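Local coordinates for variant surface glycoprotein MITat 1.13 (Trypanosoma brucei, PDB 6Z8H) that probably forms, as a dense GPI-anchored coat on the parasite surface, the antigenically variable layer through which the trypanosome evades the host immune response, at residues E61-Y66 and I97-L102; A73-P78 and A376-Q381; L42-L47 and E266-I271. All blocks are in the same frame, centred on the assembly; numbering follows the deposited sequence.

Contact 1. Residues E61-Y66 and I97-L102; sequences ENSEAY and ICRREL
Ser-63 and Arg-99 meet across the two long helices, 34-75 and 78-129, that form the helical hairpin at the core of this variant surface glycoprotein. The hairpin turns beyond residue 75, so the two helices run in opposite directions here. Their backbones stay well apart, with CA of Asn-62 and CA of Cys-98 8.3 Å from each other, and only 126 Å² is buried between the segments; side chains do the bridging.

The polar link is a hydrogen bond in which NH2 of Arg-99 donates to OG of Ser-63 at 2.8 Å. It is bent, with an N-H...O angle of 146°, and OG sits near the edge of the guanidinium but 22° out of its plane. The arginine suits the place because its extended chain from CG to NE spans the gap between helices, while the short serine hydroxyl fits against its own helix and also hydrogen bonds to the carbonyl O of Glu-59. The Glu-59 carboxylate forms a salt bridge with NE of Arg-99, so one turn of helix 34-75 holds the guanidinium through two of its nitrogens. Arg-99 of the second subunit brings a like charge close to NH2; the Glu-59 carboxylate probably offsets part of that repulsion.

The remaining contact between the helices is a van der Waals one, beside a disulfide that leads out to Cys-280. With SG anti to its backbone N (chi1 160°), Cys-98 turns its sulfur toward Asn-62, and the disulfide ties helix 78-129 to the loop that holds Ser-282 and Ile-284. The buried Asn-62 amide binds both of these backbones: OD1 takes the N-H of Ile-284, and ND2 donates to O of Ser-282. That same ND2 rests 3.9 Å from SG of Cys-98.

Contact 2. Residues A73-P78 and A376-Q381; sequences ALAAVP and ARLLLQ
The end of helix 34-75 comes beside helix 368-383 with CA of Ala-75 6.9 Å from CA of Leu-378, just before Ala-76 leaves helical geometry and the chain turns through Val-77, the N-cap of the next helix. Three apolar contacts join the two segments, burying 185 Å² without a hydrogen bond between them.

Leu-74 carries most of its side of the contact through a single methyl. CD2 lies 3.9 Å from CB of Leu-378, and it is also 3.9 Å from CG of Leu-379, so it settles between two successive leucines of the facing helix. The approach differs for each: the side chains of Leu-74 and Leu-378 lie alongside one another pointing opposite ways, while that of Leu-379 stands roughly perpendicular to Leu-74. Leucine suits the place because it is long enough to carry a methyl across to the facing helix, where CD2 touches both Leu-378 and Leu-379.

Ala-75 offers only CB, which meets the CD1 methyl of Leu-378 at 3.7 Å. The small residue lets the longer leucine come close to the backbone, with CD1 4.1 Å from CA of Ala-75. Leu-378 reaches it with CG anti to the carbonyl carbon (chi1 -72°).

Ile-349 and Pro-350 of strand 348-351 extend this apolar patch, touching Ala-75 and Leu-378 respectively. Leu-379 of the second subunit packs on Ala-73 and Leu-74, making the patch part of the dimer interface. This is helix-to-helix apolar packing at the turn of the helical hairpin of a variant surface glycoprotein, where the C-terminal helix of the modelled chain lies against the hairpin's end.

Contact 3. Residues L42-L47 and E266-I271; sequences LKRLDL and EALKAI
In Arg-44, chi1 of -66° places CG anti to the carbonyl carbon and chi3 of 65° bends the chain at the CG-CD bond, turning the guanidinium so that one face meets Leu-268. The leucine has the same first-torsion setting, but its chain then extends toward helix 34-75 and presents CD1 to that face.

CD1 sits over the centre of the flat group, 3.7 Å from CZ and 3.8 Å from NH2 of Arg-44, the leucine coming in at a slant to the arginine chain. A methyl over the face makes a dispersion contact and takes none of the in-plane N-H groups. NE forms a salt bridge with Glu-182, NH1 is hydrogen bonded to ND1 of His-265, just before the segment 266-271, and NH2 is also hydrogen bonded outside the two segments. These anchors help fix the rotation of the guanidinium against the leucine methyl, and the Glu-182 carboxylate would offset its buried charge. Arginine suits the place because its guanidinium face can take a methyl while its N-H edge bonds to polar partners.

The other methyl of Leu-268 lies more loosely against Leu-45, CD2 to CD1 at 4.3 Å. Ala-112 and Ile-116 of helix 78-129 touch Leu-268 as well, and Ile-116 also reaches Leu-45. Leucine fills this junction with its two branches, where the short helix 260-273 packs against both arms of the long helical hairpin characteristic of variant surface glycoproteins.

All three contacts draw one segment from helix 34-75. Contact 3 lies nearest the middle of the chain, its centre about 7 Å from the chain's centre, whereas contact 1 is about 20 Å and contact 2 about 43 Å from it. The centres of contacts 1 and 2 are about 24 Å apart, as are those of contacts 1 and 3; since contacts 2 and 3 are about 47 Å apart, contact 1 lies roughly midway between them. Contacts 1 and 2 touch the second subunit; contact 3 does not. No contact forms a ligand pocket, but the Leu-45 side chain in contact 3 is about 12 Å from sugars of an attached glycan.

Contact 1. Residues E61-Y66 and I97-L102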
loop_
_atom_site.group_PDB
_atom_site.type_symbol
_atom_site.label_atom_id
_atom_site.label_comp_id
_atom_site.label_asym_id
_atom_site.label_seq_id
_atom_site.Cartn_x
_atom_site.Cartn_y
_atom_site.Cartn_z
ATOM N N GLU A 61 19.488 4.188 5.750
ATOM C CA GLU A 61 20.731 4.917 5.945
ATOM C C GLU A 61 21.148 4.913 7.404
ATOM O O GLU A 61 22.334 4.784 7.699
ATOM C CB GLU A 61 20.609 6.363 5.458
ATOM C CG GLU A 61 20.502 6.514 3.960
ATOM C CD GLU A 61 20.498 7.960 3.516
ATOM O OE1 GLU A 61 20.725 8.862 4.347
ATOM O OE2 GLU A 61 20.246 8.185 2.328
ATOM N N ASN A 62 20.195 5.047 8.332
ATOM C CA ASN A 62 20.529 5.032 9.752
ATOM C C ASN A 62 21.007 3.646 10.196
ATOM O O ASN A 62 21.949 3.540 10.993
ATOM C CB ASN A 62 19.334 5.482 10.595
ATOM C CG ASN A 62 19.117 6.989 10.572
ATOM O OD1 ASN A 62 20.051 7.757 10.356
ATOM N ND2 ASN A 62 17.854 7.420 10.772
ATOM N N SER A 63 20.383 2.571 9.712
ATOM C CA SER A 63 20.876 1.244 10.052
ATOM C C SER A 63 22.299 1.053 9.563
ATOM O O SER A 63 23.148 0.543 10.316
ATOM C CB SER A 63 19.998 0.181 9.406
ATOM O OG SER A 63 18.723 0.139 9.999
ATOM N N GLU A 64 22.598 1.491 8.332
ATOM C CA GLU A 64 23.957 1.386 7.806
ATOM C C GLU A 64 24.929 2.237 8.620
ATOM O O GLU A 64 26.042 1.799 8.944
ATOM C CB GLU A 64 24.000 1.840 6.350
ATOM C CG GLU A 64 25.363 1.761 5.705
ATOM C CD GLU A 64 25.342 2.074 4.222
ATOM O OE1 GLU A 64 24.799 1.260 3.446
ATOM O OE2 GLU A 64 25.856 3.147 3.833
ATOM N N ALA A 65 24.522 3.453 8.981
ATOM C CA ALA A 65 25.413 4.323 9.730
ATOM C C ALA A 65 25.748 3.713 11.076
ATOM O O ALA A 65 26.901 3.776 11.521
ATOM C CB ALA A 65 24.775 5.695 9.918
ATOM N N TYR A 66 24.754 3.159 11.768
ATOM C CA TYR A 66 25.010 2.594 13.087
ATOM C C TYR A 66 25.934 1.400 12.984
ATOM O O TYR A 66 26.821 1.228 13.814
ATOM C CB TYR A 66 23.692 2.190 13.750
ATOM C CG TYR A 66 23.870 1.656 15.138
ATOM C CD1 TYR A 66 24.270 2.473 16.175
ATOM C CD2 TYR A 66 23.670 0.322 15.404
ATOM C CE1 TYR A 66 24.460 1.974 17.450
ATOM C CE2 TYR A 66 23.824 -0.191 16.671
ATOM C CZ TYR A 66 24.243 0.639 17.693
ATOM O OH TYR A 66 24.405 0.099 18.945
ATOM N N ILE A 97 14.281 5.367 17.603
ATOM C CA ILE A 97 13.127 6.254 17.450
ATOM C C ILE A 97 12.640 6.229 16.004
ATOM O O ILE A 97 11.428 6.164 15.729
ATOM C CB ILE A 97 13.475 7.681 17.924
ATOM C CG1 ILE A 97 13.551 7.738 19.445
ATOM C CG2 ILE A 97 12.416 8.671 17.356
ATOM C CD1 ILE A 97 14.409 8.861 19.957
ATOM N N CYS A 98 13.586 6.265 15.064
ATOM C CA CYS A 98 13.268 6.198 13.640
ATOM C C CYS A 98 12.431 4.964 13.332
ATOM O O CYS A 98 11.378 5.048 12.683
ATOM C CB CYS A 98 14.601 6.184 12.883
ATOM S SG CYS A 98 14.484 5.533 11.211
ATOM N N ARG A 99 12.869 3.810 13.813
ATOM C CA ARG A 99 12.155 2.575 13.538
ATOM C C ARG A 99 10.797 2.553 14.214
ATOM O O ARG A 99 9.820 2.099 13.612
ATOM C CB ARG A 99 13.002 1.399 14.014
ATOM C CG ARG A 99 14.174 1.138 13.159
ATOM C CD ARG A 99 15.080 0.127 13.832
ATOM N NE ARG A 99 16.121 -0.264 12.907
ATOM C CZ ARG A 99 17.177 -1.012 13.252
ATOM N NH1 ARG A 99 17.346 -1.407 14.520
ATOM N NH2 ARG A 99 18.098 -1.326 12.346
ATOM N N ARG A 100 10.685 3.084 15.424
ATOM C CA ARG A 100 9.401 3.065 16.120
ATOM C C ARG A 100 8.406 4.000 15.458
ATOM O O ARG A 100 7.218 3.677 15.358
ATOM C CB ARG A 100 9.585 3.446 17.584
ATOM C CG ARG A 100 10.293 2.353 18.325
ATOM C CD ARG A 100 10.435 2.588 19.837
ATOM N NE ARG A 100 11.062 1.447 20.494
ATOM C CZ ARG A 100 10.405 0.443 21.070
ATOM N NH1 ARG A 100 9.079 0.434 21.072
ATOM N NH2 ARG A 100 11.084 -0.548 21.640
ATOM N N GLU A 101 8.886 5.145 14.982
ATOM C CA GLU A 101 8.022 6.061 14.257
ATOM C C GLU A 101 7.479 5.403 12.998
ATOM O O GLU A 101 6.306 5.595 12.640
ATOM C CB GLU A 101 8.803 7.329 13.927
ATOM C CG GLU A 101 8.948 8.267 15.136
ATOM C CD GLU A 101 9.752 9.539 14.848
ATOM O OE1 GLU A 101 10.383 9.656 13.765
ATOM O OE2 GLU A 101 9.769 10.411 15.737
ATOM N N LEU A 102 8.337 4.699 12.262
ATOM C CA LEU A 102 7.879 3.985 11.076
ATOM C C LEU A 102 6.866 2.910 11.427
ATOM O O LEU A 102 5.857 2.775 10.736
ATOM C CB LEU A 102 9.061 3.438 10.286
ATOM C CG LEU A 102 9.877 4.443 9.499
ATOM C CD1 LEU A 102 11.190 3.930 9.036
ATOM C CD2 LEU A 102 9.027 4.905 8.292
#

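Contact 2. Residues A73-P78 and A376-Q381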
loop_
_atom_site.group_PDB
_atom_site.type_symbol
_atom_site.label_atom_id
_atom_site.label_comp_id
_atom_site.label_asym_id
_atom_site.label_seq_id
_atom_site.Cartn_x
_atom_site.Cartn_y
_atom_site.Cartn_z
ATOM N N ALA A 73 34.232 1.673 15.683
ATOM C CA ALA A 73 34.587 1.826 17.079
ATOM C C ALA A 73 35.403 0.649 17.561
ATOM O O ALA A 73 36.287 0.825 18.393
ATOM C CB ALA A 73 33.327 1.955 17.921
ATOM N N LEU A 74 35.173 -0.544 17.039
ATOM C CA LEU A 74 35.943 -1.708 17.479
ATOM C C LEU A 74 37.315 -1.743 16.830
ATOM O O LEU A 74 38.304 -2.094 17.487
ATOM C CB LEU A 74 35.194 -2.976 17.077
ATOM C CG LEU A 74 35.229 -4.157 18.018
ATOM C CD1 LEU A 74 34.305 -3.804 19.201
ATOM C CD2 LEU A 74 34.785 -5.409 17.305
ATOM N N ALA A 75 37.389 -1.359 15.557
ATOM C CA ALA A 75 38.611 -1.516 14.780
ATOM C C ALA A 75 39.585 -0.349 14.873
ATOM O O ALA A 75 40.780 -0.561 14.677
ATOM C CB ALA A 75 38.254 -1.702 13.306
ATOM N N ALA A 76 39.114 0.880 15.083
ATOM C CA ALA A 76 39.981 2.048 14.969
ATOM C C ALA A 76 40.977 2.153 16.124
ATOM O O ALA A 76 40.816 1.544 17.187
ATOM C CB ALA A 76 39.132 3.315 14.930
ATOM N N VAL A 77 42.014 2.957 15.891
ATOM C CA VAL A 77 43.023 3.248 16.906
ATOM C C VAL A 77 42.409 4.161 17.965
ATOM O O VAL A 77 41.447 4.898 17.688
ATOM C CB VAL A 77 44.300 3.869 16.308
ATOM C CG1 VAL A 77 44.936 2.973 15.264
ATOM C CG2 VAL A 77 44.019 5.255 15.741
ATOM N N PRO A 78 42.964 4.191 19.179
ATOM C CA PRO A 78 42.290 4.919 20.268
ATOM C C PRO A 78 41.982 6.382 19.984
ATOM O O PRO A 78 40.942 6.866 20.432
ATOM C CB PRO A 78 43.271 4.771 21.443
ATOM C CG PRO A 78 43.915 3.460 21.193
ATOM C CD PRO A 78 44.055 3.341 19.683
ATOM N N ALA A 376 33.345 -10.090 14.211
ATOM C CA ALA A 376 33.709 -11.381 14.776
ATOM C C ALA A 376 35.217 -11.590 14.737
ATOM O O ALA A 376 35.810 -12.093 15.701
ATOM C CB ALA A 376 32.973 -12.483 14.010
ATOM N N ARG A 377 35.853 -11.228 13.622
ATOM C CA ARG A 377 37.284 -11.467 13.457
ATOM C C ARG A 377 38.095 -10.578 14.390
ATOM O O ARG A 377 39.098 -11.022 14.970
ATOM C CB ARG A 377 37.670 -11.258 11.990
ATOM C CG ARG A 377 37.092 -12.320 11.052
ATOM C CD ARG A 377 37.213 -11.969 9.550
ATOM N NE ARG A 377 36.835 -13.121 8.739
ATOM C CZ ARG A 377 37.699 -13.996 8.222
ATOM N NH1 ARG A 377 39.004 -13.838 8.361
ATOM N NH2 ARG A 377 37.268 -15.035 7.543
ATOM N N LEU A 378 37.641 -9.332 14.578
ATOM C CA LEU A 378 38.323 -8.419 15.491
ATOM C C LEU A 378 38.213 -8.901 16.936
ATOM O O LEU A 378 39.169 -8.776 17.715
ATOM C CB LEU A 378 37.740 -7.006 15.368
ATOM C CG LEU A 378 38.092 -6.275 14.078
ATOM C CD1 LEU A 378 37.066 -5.202 13.771
ATOM C CD2 LEU A 378 39.489 -5.689 14.160
ATOM N N LEU A 379 37.045 -9.416 17.331
ATOM C CA LEU A 379 36.909 -9.908 18.696
ATOM C C LEU A 379 37.706 -11.193 18.888
ATOM O O LEU A 379 38.298 -11.419 19.956
ATOM C CB LEU A 379 35.434 -10.098 19.039
ATOM C CG LEU A 379 34.560 -8.840 19.075
ATOM C CD1 LEU A 379 33.119 -9.212 19.183
ATOM C CD2 LEU A 379 34.965 -7.955 20.230
ATOM N N LEU A 380 37.749 -12.051 17.865
ATOM C CA LEU A 380 38.536 -13.273 17.977
ATOM C C LEU A 380 40.007 -12.926 18.131
ATOM O O LEU A 380 40.728 -13.539 18.926
ATOM C CB LEU A 380 38.304 -14.157 16.751
ATOM C CG LEU A 380 39.052 -15.494 16.706
ATOM C CD1 LEU A 380 38.691 -16.314 17.927
ATOM C CD2 LEU A 380 38.765 -16.227 15.427
ATOM N N GLN A 381 40.469 -11.936 17.373
ATOM C CA GLN A 381 41.845 -11.479 17.510
ATOM C C GLN A 381 42.159 -11.112 18.953
ATOM O O GLN A 381 43.227 -11.447 19.477
ATOM C CB GLN A 381 42.068 -10.271 16.608
ATOM C CG GLN A 381 43.449 -9.654 16.757
ATOM C CD GLN A 381 44.434 -10.215 15.748
ATOM O OE1 GLN A 381 44.745 -11.415 15.758
ATOM N NE2 GLN A 381 44.918 -9.351 14.852
#

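Contact 3. Residues L42-L47 and E266-I271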
loop_
_atom_site.group_PDB
_atom_site.type_symbol
_atom_site.label_atom_id
_atom_site.label_comp_id
_atom_site.label_asym_id
_atom_site.label_seq_id
_atom_site.Cartn_x
_atom_site.Cartn_y
_atom_site.Cartn_z
ATOM N N LEU A 42 -5.445 11.487 -4.900
ATOM C CA LEU A 42 -4.178 10.785 -5.052
ATOM C C LEU A 42 -3.000 11.714 -4.789
ATOM O O LEU A 42 -1.974 11.272 -4.260
ATOM C CB LEU A 42 -4.073 10.194 -6.452
ATOM C CG LEU A 42 -4.972 9.014 -6.744
ATOM C CD1 LEU A 42 -4.905 8.647 -8.226
ATOM C CD2 LEU A 42 -4.577 7.798 -5.925
ATOM N N LYS A 43 -3.123 13.004 -5.115
ATOM C CA LYS A 43 -2.071 13.960 -4.767
ATOM C C LYS A 43 -1.966 14.149 -3.259
ATOM O O LYS A 43 -0.860 14.280 -2.720
ATOM C CB LYS A 43 -2.347 15.305 -5.451
ATOM C CG LYS A 43 -1.767 15.403 -6.856
ATOM C CD LYS A 43 -2.079 16.733 -7.534
ATOM C CE LYS A 43 -2.076 16.551 -9.044
ATOM N NZ LYS A 43 -1.812 17.814 -9.809
ATOM N N ARG A 44 -3.098 14.179 -2.559
ATOM C CA ARG A 44 -3.069 14.253 -1.105
ATOM C C ARG A 44 -2.472 12.986 -0.501
ATOM O O ARG A 44 -1.678 13.048 0.455
ATOM C CB ARG A 44 -4.469 14.483 -0.571
ATOM C CG ARG A 44 -5.070 15.830 -0.942
ATOM C CD ARG A 44 -6.464 15.921 -0.387
ATOM N NE ARG A 44 -6.470 15.908 1.073
ATOM C CZ ARG A 44 -7.505 15.510 1.809
ATOM N NH1 ARG A 44 -8.622 15.076 1.224
ATOM N NH2 ARG A 44 -7.452 15.547 3.127
ATOM N N LEU A 45 -2.825 11.827 -1.041
ATOM C CA LEU A 45 -2.211 10.591 -0.575
ATOM C C LEU A 45 -0.699 10.643 -0.740
ATOM O O LEU A 45 0.056 10.207 0.151
ATOM C CB LEU A 45 -2.751 9.417 -1.374
ATOM C CG LEU A 45 -2.165 8.045 -0.999
ATOM C CD1 LEU A 45 -2.432 7.736 0.472
ATOM C CD2 LEU A 45 -2.716 6.963 -1.875
ATOM N N ASP A 46 -0.235 11.114 -1.893
ATOM C CA ASP A 46 1.189 11.188 -2.180
ATOM C C ASP A 46 1.943 12.037 -1.160
ATOM O O ASP A 46 3.121 11.752 -0.876
ATOM C CB ASP A 46 1.426 11.732 -3.589
ATOM C CG ASP A 46 2.867 11.544 -4.046
ATOM O OD1 ASP A 46 3.250 10.397 -4.371
ATOM O OD2 ASP A 46 3.640 12.535 -4.035
ATOM N N LEU A 47 1.291 13.028 -0.539
ATOM C CA LEU A 47 1.974 13.794 0.508
ATOM C C LEU A 47 2.439 12.873 1.637
ATOM O O LEU A 47 3.541 13.035 2.198
ATOM C CB LEU A 47 1.045 14.838 1.113
ATOM C CG LEU A 47 0.425 15.855 0.162
ATOM C CD1 LEU A 47 -0.526 16.738 0.944
ATOM C CD2 LEU A 47 1.491 16.655 -0.529
ATOM N N GLU A 266 -11.016 10.625 6.173
ATOM C CA GLU A 266 -10.811 10.355 7.609
ATOM C C GLU A 266 -9.512 9.557 7.804
ATOM O O GLU A 266 -8.901 9.742 8.862
ATOM C CB GLU A 266 -11.992 9.621 8.219
ATOM C CG GLU A 266 -11.843 9.356 9.706
ATOM C CD GLU A 266 -11.372 10.543 10.539
ATOM O OE1 GLU A 266 -10.254 10.451 11.158
ATOM O OE2 GLU A 266 -12.110 11.576 10.556
ATOM N N ALA A 267 -9.105 8.721 6.851
ATOM C CA ALA A 267 -7.886 7.933 7.019
ATOM C C ALA A 267 -6.652 8.811 6.900
ATOM O O ALA A 267 -5.660 8.595 7.612
ATOM C CB ALA A 267 -7.828 6.821 5.978
ATOM N N LEU A 268 -6.704 9.836 6.054
ATOM C CA LEU A 268 -5.629 10.821 6.031
ATOM C C LEU A 268 -5.563 11.593 7.347
ATOM O O LEU A 268 -4.476 11.780 7.912
ATOM C CB LEU A 268 -5.829 11.772 4.853
ATOM C CG LEU A 268 -5.800 11.104 3.471
ATOM C CD1 LEU A 268 -5.980 12.143 2.388
ATOM C CD2 LEU A 268 -4.481 10.324 3.291
ATOM N N LYS A 269 -6.713 11.992 7.895
ATOM C CA LYS A 269 -6.711 12.681 9.182
ATOM C C LYS A 269 -6.127 11.786 10.277
ATOM O O LYS A 269 -5.431 12.271 11.181
ATOM C CB LYS A 269 -8.115 13.128 9.569
ATOM C CG LYS A 269 -8.135 13.927 10.839
ATOM C CD LYS A 269 -9.470 14.596 11.079
ATOM C CE LYS A 269 -9.392 15.573 12.239
ATOM N NZ LYS A 269 -10.724 16.121 12.614
ATOM N N ALA A 270 -6.379 10.474 10.209
ATOM C CA ALA A 270 -5.838 9.570 11.226
ATOM C C ALA A 270 -4.316 9.607 11.278
ATOM O O ALA A 270 -3.719 9.454 12.354
ATOM C CB ALA A 270 -6.306 8.138 10.969
ATOM N N ILE A 271 -3.673 9.795 10.126
ATOM C CA ILE A 271 -2.225 9.882 10.106
ATOM C C ILE A 271 -1.787 11.141 10.831
ATOM O O ILE A 271 -0.891 11.112 11.679
ATOM C CB ILE A 271 -1.683 9.851 8.668
ATOM C CG1 ILE A 271 -2.046 8.553 7.954
ATOM C CG2 ILE A 271 -0.152 10.042 8.681
ATOM C CD1 ILE A 271 -1.700 8.577 6.482
#